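Uncharacterized protein (Staphylococcus aureus subsp. aureus, PDB 3QFK) is of unknown function but belongs to the calcineurin-like metallophosphoesterase family and carries a C-terminal domain of the 5'-nucleotidase type. Local coordinates at residues Val157-Leu162 / Val203-Gly208; Asp241-Gly246 / Thr259-Pro264; Val24-His29 / Ile68-Phe73. One frame throughout, in Å; residues are numbered along the deposited sequence.

Interaction 1: residues Val157-Leu162 / Val203-Gly208. With MN (manganese (II) ion), chain C.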
loop_
_atom_site.group_PDB
_atom_site.type_symbol
_atom_site.label_atom_id
_atom_site.label_comp_id
_atom_site.label_asym_id
_atom_site.label_seq_id
_atom_site.Cartn_x
_atom_site.Cartn_y
_atom_site.Cartn_z
ATOM N N VAL A 157 23.609 -20.499 -0.782
ATOM C CA VAL A 157 22.344 -19.885 -0.403
ATOM C C VAL A 157 21.548 -19.652 -1.669
ATOM O O VAL A 157 22.087 -19.180 -2.668
ATOM C CB VAL A 157 22.517 -18.514 0.303
ATOM C CG1 VAL A 157 21.114 -17.890 0.621
ATOM C CG2 VAL A 157 23.315 -18.653 1.565
ATOM N N GLY A 158 20.261 -19.960 -1.623
ATOM C CA GLY A 158 19.385 -19.765 -2.767
ATOM C C GLY A 158 18.278 -18.836 -2.348
ATOM O O GLY A 158 17.684 -19.038 -1.304
ATOM N N VAL A 159 18.022 -17.807 -3.152
ATOM C CA VAL A 159 17.007 -16.836 -2.847
ATOM C C VAL A 159 15.977 -16.804 -3.943
ATOM O O VAL A 159 16.335 -16.776 -5.115
ATOM C CB VAL A 159 17.639 -15.422 -2.711
ATOM C CG1 VAL A 159 16.585 -14.371 -2.393
ATOM C CG2 VAL A 159 18.715 -15.432 -1.636
ATOM N N ILE A 160 14.698 -16.850 -3.566
ATOM C CA ILE A 160 13.600 -16.724 -4.524
ATOM C C ILE A 160 12.702 -15.520 -4.165
ATOM O O ILE A 160 12.309 -15.341 -3.016
ATOM C CB ILE A 160 12.784 -18.014 -4.650
ATOM C CG1 ILE A 160 11.680 -17.844 -5.701
ATOM C CG2 ILE A 160 12.210 -18.457 -3.314
ATOM C CD1 ILE A 160 11.015 -19.186 -6.112
ATOM N N GLY A 161 12.407 -14.697 -5.167
ATOM C CA GLY A 161 11.582 -13.525 -5.020
ATOM C C GLY A 161 10.184 -13.813 -5.519
ATOM O O GLY A 161 10.018 -14.390 -6.573
ATOM N N LEU A 162 9.181 -13.431 -4.729
ATOM C CA LEU A 162 7.764 -13.681 -5.070
ATOM C C LEU A 162 6.935 -12.475 -4.702
ATOM O O LEU A 162 7.273 -11.757 -3.766
ATOM C CB LEU A 162 7.229 -14.892 -4.303
ATOM C CG LEU A 162 7.861 -16.237 -4.612
ATOM C CD1 LEU A 162 7.581 -17.281 -3.509
ATOM C CD2 LEU A 162 7.412 -16.718 -5.985
ATOM N N VAL A 203 16.286 -18.902 1.101
ATOM C CA VAL A 203 15.708 -17.639 1.517
ATOM C C VAL A 203 14.553 -17.318 0.571
ATOM O O VAL A 203 14.720 -17.317 -0.647
ATOM C CB VAL A 203 16.748 -16.497 1.447
ATOM C CG1 VAL A 203 16.109 -15.132 1.860
ATOM C CG2 VAL A 203 17.995 -16.840 2.302
ATOM N N VAL A 204 13.366 -17.122 1.131
ATOM C CA VAL A 204 12.209 -16.707 0.357
ATOM C C VAL A 204 11.917 -15.244 0.694
ATOM O O VAL A 204 11.817 -14.888 1.877
ATOM C CB VAL A 204 10.975 -17.533 0.709
ATOM C CG1 VAL A 204 9.744 -17.022 -0.064
ATOM C CG2 VAL A 204 11.228 -19.015 0.424
ATOM N N CYS A 205 11.827 -14.400 -0.332
ATOM C CA CYS A 205 11.507 -12.980 -0.185
ATOM C C CYS A 205 10.192 -12.776 -0.910
ATOM O O CYS A 205 10.135 -12.780 -2.137
ATOM C CB CYS A 205 12.583 -12.071 -0.790
ATOM S SG CYS A 205 14.174 -12.165 0.050
ATOM N N TYR A 206 9.141 -12.627 -0.116
ATOM C CA TYR A 206 7.780 -12.531 -0.593
ATOM C C TYR A 206 7.164 -11.205 -0.248
ATOM O O TYR A 206 7.107 -10.838 0.924
ATOM C CB TYR A 206 6.991 -13.665 0.080
ATOM C CG TYR A 206 5.497 -13.693 -0.146
ATOM C CD1 TYR A 206 4.959 -13.558 -1.426
ATOM C CD2 TYR A 206 4.619 -13.956 0.915
ATOM C CE1 TYR A 206 3.562 -13.627 -1.643
ATOM C CE2 TYR A 206 3.226 -14.030 0.715
ATOM C CZ TYR A 206 2.714 -13.882 -0.566
ATOM O OH TYR A 206 1.360 -13.950 -0.764
ATOM N N HIS A 207 6.763 -10.449 -1.276
ATOM C CA HIS A 207 6.061 -9.226 -1.040
ATOM C C HIS A 207 4.586 -9.593 -0.845
ATOM O O HIS A 207 3.753 -9.468 -1.758
ATOM C CB HIS A 207 6.167 -8.200 -2.142
ATOM C CG HIS A 207 5.573 -6.904 -1.728
ATOM N ND1 HIS A 207 6.278 -5.979 -0.984
ATOM C CD2 HIS A 207 4.298 -6.439 -1.803
ATOM C CE1 HIS A 207 5.481 -4.967 -0.683
ATOM N NE2 HIS A 207 4.277 -5.224 -1.163
ATOM N N GLY A 208 4.319 -10.128 0.331
ATOM C CA GLY A 208 2.991 -10.531 0.746
ATOM C C GLY A 208 3.142 -10.882 2.209
ATOM O O GLY A 208 4.278 -10.952 2.733
HETATM MN MN MN C . 2.214 -3.999 -0.974
HETATM O O HOH W 1 1.368 -2.923 1.087
#

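Interaction 2: residues Asp241-Gly246 / Thr259-Pro264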
loop_
_atom_site.group_PDB
_atom_site.type_symbol
_atom_site.label_atom_id
_atom_site.label_comp_id
_atom_site.label_asym_id
_atom_site.label_seq_id
_atom_site.Cartn_x
_atom_site.Cartn_y
_atom_site.Cartn_z
ATOM N N ASP A 241 14.734 -21.534 5.416
ATOM C CA ASP A 241 15.546 -21.078 6.539
ATOM C C ASP A 241 15.195 -19.638 6.930
ATOM O O ASP A 241 15.126 -19.318 8.115
ATOM C CB ASP A 241 17.013 -21.245 6.179
ATOM C CG ASP A 241 17.351 -22.685 5.860
ATOM O OD1 ASP A 241 17.292 -23.522 6.796
ATOM O OD2 ASP A 241 17.667 -22.991 4.681
ATOM N N ILE A 242 14.985 -18.777 5.934
ATOM C CA ILE A 242 14.600 -17.381 6.174
ATOM C C ILE A 242 13.383 -17.040 5.294
ATOM O O ILE A 242 13.418 -17.259 4.067
ATOM C CB ILE A 242 15.715 -16.400 5.842
ATOM C CG1 ILE A 242 17.031 -16.789 6.540
ATOM C CG2 ILE A 242 15.318 -15.008 6.231
ATOM C CD1 ILE A 242 18.209 -15.885 6.155
ATOM N N PHE A 243 12.312 -16.548 5.931
ATOM C CA PHE A 243 11.074 -16.123 5.240
ATOM C C PHE A 243 10.914 -14.597 5.439
ATOM O O PHE A 243 10.582 -14.124 6.533
ATOM C CB PHE A 243 9.856 -16.901 5.769
ATOM C CG PHE A 243 8.642 -16.831 4.866
ATOM C CD1 PHE A 243 8.701 -17.310 3.569
ATOM C CD2 PHE A 243 7.436 -16.363 5.319
ATOM C CE1 PHE A 243 7.594 -17.260 2.737
ATOM C CE2 PHE A 243 6.327 -16.329 4.486
ATOM C CZ PHE A 243 6.410 -16.774 3.203
ATOM N N ILE A 244 11.211 -13.831 4.392
ATOM C CA ILE A 244 11.146 -12.371 4.443
ATOM C C ILE A 244 9.825 -11.992 3.832
ATOM O O ILE A 244 9.491 -12.484 2.757
ATOM C CB ILE A 244 12.329 -11.754 3.672
ATOM C CG1 ILE A 244 13.614 -11.964 4.477
ATOM C CG2 ILE A 244 12.113 -10.265 3.385
ATOM C CD1 ILE A 244 14.877 -11.634 3.704
ATOM N N THR A 245 9.048 -11.180 4.545
ATOM C CA THR A 245 7.735 -10.768 4.080
ATOM C C THR A 245 7.552 -9.254 4.135
ATOM O O THR A 245 8.411 -8.510 4.657
ATOM C CB THR A 245 6.610 -11.471 4.906
ATOM O OG1 THR A 245 6.695 -11.101 6.292
ATOM C CG2 THR A 245 6.743 -12.971 4.786
ATOM N N GLY A 246 6.440 -8.791 3.579
ATOM C CA GLY A 246 6.124 -7.357 3.558
ATOM C C GLY A 246 4.650 -7.211 3.276
ATOM O O GLY A 246 3.865 -8.047 3.702
ATOM N N THR A 259 12.229 -21.949 10.987
ATOM C CA THR A 259 12.321 -20.833 10.024
ATOM C C THR A 259 12.325 -19.461 10.680
ATOM O O THR A 259 11.475 -19.173 11.530
ATOM C CB THR A 259 11.140 -20.844 9.041
ATOM O OG1 THR A 259 11.022 -22.133 8.436
ATOM C CG2 THR A 259 11.325 -19.779 7.937
ATOM N N ALA A 260 13.290 -18.625 10.288
ATOM C CA ALA A 260 13.331 -17.232 10.741
ATOM C C ALA A 260 12.334 -16.446 9.881
ATOM O O ALA A 260 12.459 -16.420 8.651
ATOM C CB ALA A 260 14.713 -16.661 10.608
ATOM N N VAL A 261 11.337 -15.840 10.525
ATOM C CA VAL A 261 10.282 -15.073 9.840
ATOM C C VAL A 261 10.407 -13.588 10.183
ATOM O O VAL A 261 10.521 -13.215 11.359
ATOM C CB VAL A 261 8.886 -15.574 10.233
ATOM C CG1 VAL A 261 7.815 -14.802 9.476
ATOM C CG2 VAL A 261 8.753 -17.051 9.969
ATOM N N ILE A 262 10.406 -12.747 9.152
ATOM C CA ILE A 262 10.569 -11.317 9.320
ATOM C C ILE A 262 9.598 -10.515 8.472
ATOM O O ILE A 262 9.351 -10.868 7.323
ATOM C CB ILE A 262 11.968 -10.875 8.827
ATOM C CG1 ILE A 262 13.069 -11.150 9.824
ATOM C CG2 ILE A 262 12.001 -9.350 8.608
ATOM C CD1 ILE A 262 13.299 -10.016 10.767
ATOM N N GLN A 263 9.047 -9.437 9.056
ATOM C CA GLN A 263 8.252 -8.438 8.329
ATOM C C GLN A 263 8.690 -7.086 8.960
ATOM O O GLN A 263 8.386 -6.814 10.107
ATOM C CB GLN A 263 6.737 -8.678 8.382
ATOM C CG GLN A 263 6.024 -7.807 7.325
ATOM C CD GLN A 263 4.550 -8.097 7.142
ATOM O OE1 GLN A 263 3.753 -7.178 7.108
ATOM N NE2 GLN A 263 4.190 -9.362 6.984
ATOM N N PRO A 264 9.420 -6.243 8.209
ATOM C CA PRO A 264 9.988 -5.052 8.848
ATOM C C PRO A 264 9.223 -3.746 8.717
ATOM O O PRO A 264 9.827 -2.697 8.474
ATOM C CB PRO A 264 11.360 -4.966 8.165
ATOM C CG PRO A 264 11.041 -5.407 6.737
ATOM C CD PRO A 264 9.848 -6.331 6.801
#

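Interaction 3: residues Val24-His29 / Ile68-Phe73. With ZN (zinc ion), chain B; MN (manganese (II) ion), chain C.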
loop_
_atom_site.group_PDB
_atom_site.type_symbol
_atom_site.label_atom_id
_atom_site.label_comp_id
_atom_site.label_asym_id
_atom_site.label_seq_id
_atom_site.Cartn_x
_atom_site.Cartn_y
_atom_site.Cartn_z
ATOM N N VAL A 24 17.001 -6.329 5.879
ATOM C CA VAL A 24 15.902 -6.112 4.968
ATOM C C VAL A 24 15.032 -4.928 5.324
ATOM O O VAL A 24 14.746 -4.676 6.505
ATOM C CB VAL A 24 15.013 -7.380 4.812
ATOM C CG1 VAL A 24 14.310 -7.718 6.089
ATOM C CG2 VAL A 24 13.965 -7.193 3.685
ATOM N N VAL A 25 14.725 -4.131 4.294
ATOM C CA VAL A 25 13.774 -3.061 4.420
ATOM C C VAL A 25 12.631 -3.441 3.493
ATOM O O VAL A 25 12.810 -4.207 2.535
ATOM C CB VAL A 25 14.314 -1.658 4.133
ATOM C CG1 VAL A 25 15.312 -1.274 5.243
ATOM C CG2 VAL A 25 14.901 -1.532 2.700
ATOM N N SER A 26 11.442 -2.992 3.831
ATOM C CA SER A 26 10.293 -3.278 3.007
ATOM C C SER A 26 9.320 -2.136 3.079
ATOM O O SER A 26 9.291 -1.388 4.047
ATOM C CB SER A 26 9.596 -4.557 3.478
ATOM O OG SER A 26 8.522 -4.893 2.613
ATOM N N ASP A 27 8.543 -1.987 2.023
ATOM C CA ASP A 27 7.524 -0.974 1.965
ATOM C C ASP A 27 8.016 0.421 2.374
ATOM O O ASP A 27 7.368 1.126 3.155
ATOM C CB ASP A 27 6.332 -1.402 2.816
ATOM C CG ASP A 27 5.705 -2.683 2.336
ATOM O OD1 ASP A 27 4.742 -2.598 1.562
ATOM O OD2 ASP A 27 6.171 -3.784 2.703
ATOM N N VAL A 28 9.180 0.791 1.851
ATOM C CA VAL A 28 9.762 2.092 2.089
ATOM C C VAL A 28 8.877 3.178 1.520
ATOM O O VAL A 28 8.768 4.275 2.090
ATOM C CB VAL A 28 11.184 2.162 1.534
ATOM C CG1 VAL A 28 11.738 3.564 1.699
ATOM C CG2 VAL A 28 12.027 1.131 2.264
ATOM N N HIS A 29 8.242 2.871 0.392
ATOM C CA HIS A 29 7.260 3.751 -0.220
ATOM C C HIS A 29 7.733 5.168 -0.598
ATOM O O HIS A 29 6.953 6.110 -0.581
ATOM C CB HIS A 29 5.988 3.822 0.667
ATOM C CG HIS A 29 5.056 2.654 0.494
ATOM N ND1 HIS A 29 4.358 2.436 -0.678
ATOM C CD2 HIS A 29 4.696 1.656 1.336
ATOM C CE1 HIS A 29 3.624 1.343 -0.555
ATOM N NE2 HIS A 29 3.811 0.845 0.655
ATOM N N ILE A 68 18.750 -6.088 1.398
ATOM C CA ILE A 68 17.581 -6.426 0.582
ATOM C C ILE A 68 16.425 -5.477 0.722
ATOM O O ILE A 68 16.103 -5.100 1.852
ATOM C CB ILE A 68 16.994 -7.769 1.106
ATOM C CG1 ILE A 68 18.069 -8.860 1.084
ATOM C CG2 ILE A 68 15.736 -8.148 0.324
ATOM C CD1 ILE A 68 17.683 -10.115 1.806
ATOM N N ASP A 69 15.801 -5.087 -0.399
ATOM C CA ASP A 69 14.588 -4.267 -0.367
ATOM C C ASP A 69 13.413 -5.168 -0.820
ATOM O O ASP A 69 13.443 -5.745 -1.909
ATOM C CB ASP A 69 14.707 -2.983 -1.209
ATOM C CG ASP A 69 13.378 -2.193 -1.281
ATOM O OD1 ASP A 69 12.484 -2.607 -2.066
ATOM O OD2 ASP A 69 13.232 -1.134 -0.607
ATOM N N ASN A 70 12.357 -5.238 -0.025
ATOM C CA ASN A 70 11.279 -6.192 -0.316
ATOM C C ASN A 70 9.995 -5.648 -0.952
ATOM O O ASN A 70 8.893 -6.158 -0.689
ATOM C CB ASN A 70 10.977 -6.994 0.957
ATOM C CG ASN A 70 10.139 -8.241 0.693
ATOM O OD1 ASN A 70 10.326 -8.945 -0.316
ATOM N ND2 ASN A 70 9.217 -8.534 1.614
ATOM N N GLY A 71 10.119 -4.640 -1.812
ATOM C CA GLY A 71 8.963 -4.136 -2.566
ATOM C C GLY A 71 8.226 -2.920 -2.033
ATOM O O GLY A 71 8.388 -2.538 -0.882
ATOM N N ASP A 72 7.374 -2.355 -2.882
ATOM C CA ASP A 72 6.643 -1.127 -2.569
ATOM C C ASP A 72 7.637 0.009 -2.298
ATOM O O ASP A 72 7.559 0.683 -1.276
ATOM C CB ASP A 72 5.644 -1.331 -1.431
ATOM C CG ASP A 72 4.322 -1.863 -1.927
ATOM O OD1 ASP A 72 4.235 -2.204 -3.122
ATOM O OD2 ASP A 72 3.362 -1.900 -1.157
ATOM N N PHE A 73 8.560 0.201 -3.243
ATOM C CA PHE A 73 9.589 1.224 -3.141
ATOM C C PHE A 73 9.395 2.391 -4.118
ATOM O O PHE A 73 9.986 3.460 -3.945
ATOM C CB PHE A 73 10.990 0.595 -3.395
ATOM C CG PHE A 73 11.196 0.079 -4.811
ATOM C CD1 PHE A 73 11.634 0.934 -5.822
ATOM C CD2 PHE A 73 10.940 -1.238 -5.129
ATOM C CE1 PHE A 73 11.821 0.463 -7.133
ATOM C CE2 PHE A 73 11.141 -1.720 -6.434
ATOM C CZ PHE A 73 11.565 -0.852 -7.433
HETATM ZN ZN ZN B . 3.062 -1.283 1.024
HETATM MN MN MN C . 2.214 -3.999 -0.974
HETATM O O HOH W 2 10.584 -0.789 -0.107
HETATM O O HOH W 3 0.894 -0.336 0.551
HETATM O O HOH W 1 1.368 -2.923 1.087
#

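Interaction 1: residues Val157-Leu162 / Val203-Gly208
V159 through L162 pair in parallel register with V203 through Y206, inside a mixed sheet of the calcineurin-like phosphoesterase fold, on strands whose axes come within 4.7 Å at an angle of 13°. Five backbone hydrogen bonds join them, from V203 N to G158 O at one end to H207 N on L162 O, 2.9 Å, at the other. C205 N-H points almost straight (177°) at I160 O.

On the face carrying V159, V203 and C205, the two valines lie side by side and point the same way, with V159 CG2 on V203 CB at 3.8 Å. The other methyl, V159 CG1, reaches C205 SG at 4.1 Å. G161 sets no side chain beside C205; its CA makes a CA-H...O contact with C205 O at 3.3 Å.

The other face carries larger groups. I160 CG2 meets V204 CG2 at 3.9 Å, and the L162 side chain slants across so that its CD1 reaches V204 CG1 while its CB meets Y206 CD1 at 3.9 Å, with the L162 carbonyl at the edge of the ring. Helix 184-198 covers this layer through Y191 and M195 on I160 and I187 on L162, which suits its bulky apolar residues. Y206 OH is hydrogen-bonded to E228 N.

At the last rung, H207 turns its imidazole away from the partner strand, CG anti to the backbone N (chi1 -172°), and NE2 binds manganese at 2.4 Å. Its ND1 is hydrogen-bonded to N70 O, and engaging both nitrogens fixes the ring's rotation. The chemistry thus changes along the contact, from backbone hydrogen bonds flanked by apolar side chains to a metal ligand at the C-terminal end of the strand, a placement characteristic of calcineurin-like phosphoesterases.

Interaction 2: residues Asp241-Gly246 / Thr259-Pro264
T245 and I262 meet at the end of a parallel strand pair in one of the two beta-sheets of the calcineurin-like phosphoesterase fold; the strand axes approach to 4.7 Å. The connection runs through strand 251-256, which lies antiparallel to 259-264 at the sheet's edge.

T245 grips I262 O twice. Its backbone N donates at 2.8 Å nearly in line with the carbonyl, while its hydroxyl, placed between the backbone N and the carbonyl carbon (chi1 62°), brings OG1 to I262 O at 2.9 Å from above the carbonyl plane. The same OG1 then accepts from Q263 NE2 at 3.1 Å, the two side chains crossing at about a right angle. Threonine suits the place because one short hydroxyl can give one bond and take another. The extended Q263 chain is held at its far end too, where OE1 accepts from R250 N.

F243 bonds to strand 259-264 through both its N and its O: N donates to A260 O at 2.7 Å and O accepts from I262 N at 3.0 Å. Its CB rests on T259 CG2, 3.9 Å away, and V261 CG1 lies at the ring edge, near its plane, while the ring itself leads off towards V204 of strand 201-207. On the opposite face I242, A260 and I262 form an apolar layer against V274 of strand 270-278, in the other sheet.

The ladder stops at P264: the next N-H in the series would serve T245 O, but proline has none, and its CD instead lies 3.4 Å from T245 O.

Interaction 3: residues Val24-His29 / Ile68-Phe73
V24 and V25 pair in parallel with I68 and D69: V25 N donates to I68 O at 3.0 Å, and N70 N to V25 O. The bonding continues into the loops with D27 N to G71 O. H29 N then donates to D72 O at 2.8 Å. The register slips by one residue past S26 and N70, where G71, with its positive phi, needs no room for a CB.

V24 CG2 packs on I68 CG2 at 3.9 Å. Beyond them the loops carry metal ligands. D27 OD1 holds zinc at 2.2 Å and H29 NE2 holds it at 2.3 Å, while D72 OD2 bridges zinc (2.3 Å) and manganese (2.4 Å); such a bridging aspartate is the hallmark of the calcineurin-like metallophosphoesterase site. The D27 and D72 side chains lie side by side, pointing the same way, with their carboxylate planes 88° apart, and D72 CB sits over a face of the H29 imidazole, 3.8 Å from its centroid, as a CH-pi contact. S26 OG donates to D27 OD2, D69 OD1 closes an Asx turn with G71 N, and H29 ND1 is hydrogen-bonded to Q75 O. H110 is a further polar partner of D72, and Y97 of D69.

These strands belong to the beta-alpha-beta unit of strand 19-25, helix 48-59 and strand 64-69. Strand 270-278 flanks V24, strand 104-105 flanks D69, and V24 and I68 pack against I244 of the other sheet.

How the interactions relate
Interactions 1 and 2 are neighbours in one sheet, their centres 9 Å apart: strand 201-207 lies beside 242-244, with V204 O 2.8 Å from I244 N in a probable hydrogen bond. Interaction 3 lies in the other sheet, about 13 Å from the centre of each. I244 CG2 touches V24 CG2 at 3.6 Å between the layers, and N70 ND2 approaches Y206 O to 3.2 Å, a probable hydrogen bond. Interactions 1 and 3 converge on manganese and share a water bound to it and to zinc; N109, H247 and H249 complete the metal sites. The bound 2-oxoglutaric acid lies about 6 Å from the side chain of D72 and about 8 Å from that of H207.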